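Local coordinates for polysaccharide deacetylase (Ammonifex degensii, PDB 4WCJ), which probably removes N-acetyl groups from poly-beta-1,6-N-acetyl-D-glucosamine as a zinc-dependent family 4 carbohydrate esterase, at residues 95-100 with 110-115. Sequence-based numbering, arbitrary orientation.
Sequences VTFDDG and PVLKKR. With ZN (zinc ion), chain B.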
loop_
_atom_site.group_PDB
_atom_site.type_symbol
_atom_site.label_atom_id
_atom_site.label_comp_id
_atom_site.label_asym_id
_atom_site.label_seq_id
_atom_site.Cartn_x
_atom_site.Cartn_y
_atom_site.Cartn_z
ATOM N N VAL A 95 -0.432 6.979 3.735
ATOM C CA VAL A 95 -1.032 6.834 2.414
ATOM C C VAL A 95 -0.337 5.714 1.643
ATOM O O VAL A 95 0.892 5.689 1.554
ATOM C CB VAL A 95 -0.944 8.151 1.605
ATOM C CG1 VAL A 95 -1.497 7.956 0.200
ATOM C CG2 VAL A 95 -1.675 9.267 2.330
ATOM N N THR A 96 -1.118 4.769 1.119
ATOM C CA THR A 96 -0.564 3.720 0.263
ATOM C C THR A 96 -1.379 3.529 -1.021
ATOM O O THR A 96 -2.597 3.773 -1.059
ATOM C CB THR A 96 -0.465 2.345 0.997
ATOM O OG1 THR A 96 -1.751 1.709 1.044
ATOM C CG2 THR A 96 0.104 2.510 2.399
ATOM N N PHE A 97 -0.686 3.077 -2.063
ATOM C CA PHE A 97 -1.294 2.720 -3.340
ATOM C C PHE A 97 -0.905 1.305 -3.736
ATOM O O PHE A 97 0.262 0.934 -3.596
ATOM C CB PHE A 97 -0.852 3.678 -4.449
ATOM C CG PHE A 97 -1.537 5.005 -4.414
ATOM C CD1 PHE A 97 -1.165 5.965 -3.497
ATOM C CD2 PHE A 97 -2.559 5.288 -5.305
ATOM C CE1 PHE A 97 -1.793 7.192 -3.470
ATOM C CE2 PHE A 97 -3.193 6.513 -5.280
ATOM C CZ PHE A 97 -2.817 7.461 -4.359
ATOM N N ASP A 98 -1.867 0.537 -4.247
ATOM C CA ASP A 98 -1.615 -0.816 -4.771
ATOM C C ASP A 98 -1.689 -0.901 -6.289
ATOM O O ASP A 98 -2.614 -0.364 -6.874
ATOM C CB ASP A 98 -2.626 -1.821 -4.210
ATOM C CG ASP A 98 -2.331 -2.218 -2.780
ATOM O OD1 ASP A 98 -1.397 -1.647 -2.170
ATOM O OD2 ASP A 98 -3.054 -3.095 -2.266
ATOM N N ASP A 99 -0.701 -1.591 -6.868
ATOM C CA ASP A 99 -0.654 -2.188 -8.223
ATOM C C ASP A 99 0.444 -1.587 -9.110
ATOM O O ASP A 99 1.337 -2.308 -9.568
ATOM C CB ASP A 99 -1.996 -2.105 -8.963
ATOM C CG ASP A 99 -3.052 -2.993 -8.334
ATOM O OD1 ASP A 99 -2.697 -3.736 -7.410
ATOM O OD2 ASP A 99 -4.226 -2.932 -8.753
ATOM N N GLY A 100 0.378 -0.282 -9.358
ATOM C CA GLY A 100 1.374 0.361 -10.194
ATOM C C GLY A 100 0.760 1.239 -11.269
ATOM O O GLY A 100 1.436 1.615 -12.232
ATOM N N PRO A 110 1.455 14.508 -8.266
ATOM C CA PRO A 110 1.507 15.972 -8.131
ATOM C C PRO A 110 0.757 16.489 -6.901
ATOM O O PRO A 110 1.225 17.430 -6.249
ATOM C CB PRO A 110 0.843 16.468 -9.418
ATOM C CG PRO A 110 1.063 15.358 -10.401
ATOM C CD PRO A 110 0.928 14.109 -9.585
ATOM N N VAL A 111 -0.381 15.872 -6.600
ATOM C CA VAL A 111 -1.165 16.213 -5.414
ATOM C C VAL A 111 -0.335 15.978 -4.155
ATOM O O VAL A 111 -0.261 16.842 -3.283
ATOM C CB VAL A 111 -2.479 15.378 -5.332
ATOM C CG1 VAL A 111 -3.156 15.581 -3.992
ATOM C CG2 VAL A 111 -3.427 15.734 -6.470
ATOM N N LEU A 112 0.292 14.803 -4.080
ATOM C CA LEU A 112 1.112 14.414 -2.938
ATOM C C LEU A 112 2.356 15.287 -2.801
ATOM O O LEU A 112 2.765 15.638 -1.693
ATOM C CB LEU A 112 1.534 12.951 -3.063
ATOM C CG LEU A 112 0.356 11.983 -2.964
ATOM C CD1 LEU A 112 0.706 10.618 -3.564
ATOM C CD2 LEU A 112 -0.079 11.842 -1.508
ATOM N N LYS A 113 2.970 15.597 -3.934
ATOM C CA LYS A 113 4.212 16.364 -3.933
ATOM C C LYS A 113 3.949 17.794 -3.477
ATOM O O LYS A 113 4.699 18.349 -2.674
ATOM C CB LYS A 113 4.851 16.341 -5.322
ATOM C CG LYS A 113 6.215 17.018 -5.395
ATOM C CD LYS A 113 6.968 16.615 -6.656
ATOM C CE LYS A 113 6.305 17.159 -7.914
ATOM N NZ LYS A 113 7.068 16.800 -9.147
ATOM N N LYS A 114 2.865 18.378 -3.976
ATOM C CA LYS A 114 2.521 19.765 -3.663
ATOM C C LYS A 114 2.137 19.914 -2.192
ATOM O O LYS A 114 2.107 21.020 -1.660
ATOM C CB LYS A 114 1.387 20.246 -4.574
ATOM C CG LYS A 114 1.204 21.757 -4.631
ATOM C CD LYS A 114 0.289 22.194 -5.780
ATOM C CE LYS A 114 -1.160 21.753 -5.578
ATOM N NZ LYS A 114 -1.422 20.326 -5.978
ATOM N N ARG A 115 1.847 18.786 -1.543
ATOM C CA ARG A 115 1.529 18.759 -0.116
ATOM C C ARG A 115 2.628 18.109 0.722
ATOM O O ARG A 115 2.518 18.047 1.945
ATOM C CB ARG A 115 0.205 18.022 0.112
ATOM C CG ARG A 115 -0.994 18.805 -0.365
ATOM C CD ARG A 115 -2.188 17.918 -0.652
ATOM N NE ARG A 115 -3.309 18.714 -1.141
ATOM C CZ ARG A 115 -3.411 19.175 -2.382
ATOM N NH1 ARG A 115 -4.465 19.900 -2.733
ATOM N NH2 ARG A 115 -2.454 18.925 -3.274
HETATM ZN ZN ZN B . -3.663 -5.064 -5.999
HETATM O O HOH W 1 -4.808 -4.110 -4.240
HETATM O O HOH W 2 -5.610 -4.410 -6.899
#
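The C-terminal half of strand 91-99 and the C-terminal part of helix 102-114 come closest at V95 and L112, whose CA atoms are 9.5 Å apart, and no hydrogen bond joins 95-100 to 110-115. The contact is small, buried and apolar. L112 carries the helix side of it. Its CB points toward the strand, and its two methyls divide the work. CD1 meets the ring of F97 obliquely, 4.2 Å from CE1. CD2 faces V95, 4.5 Å from its CG1. V95 has CG1 anti to the backbone N (chi1 177°), which makes CG1 the closer of its two methyls to L112. F97 and V95, two residues apart, thus present their side chains to the same helix residue. F119 and I117 also touch L112, and the F97 ring meets Y42.

Within 110-115, R115 folds back on V111. Its NH2 donates to V111 O at 3.0 Å, with the acceptor at the edge of the guanidinium, close to its plane.

At the C-terminal end of the strand D99 binds the zinc ion through OD1 at 2.2 Å, and D99 OD2 accepts a 2.7 Å hydrogen bond from a zinc-bound water. A second zinc-bound water donates to D98 OD2 at 2.8 Å. Two salt bridges reach beyond the segments: D98 OD2 with R245, and R115 NE with D63, which links 110-115 to helix 55-67. H157 and H162 complete the protein ligands of the metal.

Strand 91-99, helix 102-114 and strand 119-123 form a right-handed beta-alpha-beta unit of the beta/alpha barrel, with the Asp-His-His zinc site of family 4 carbohydrate esterases at the strand's C-terminal end.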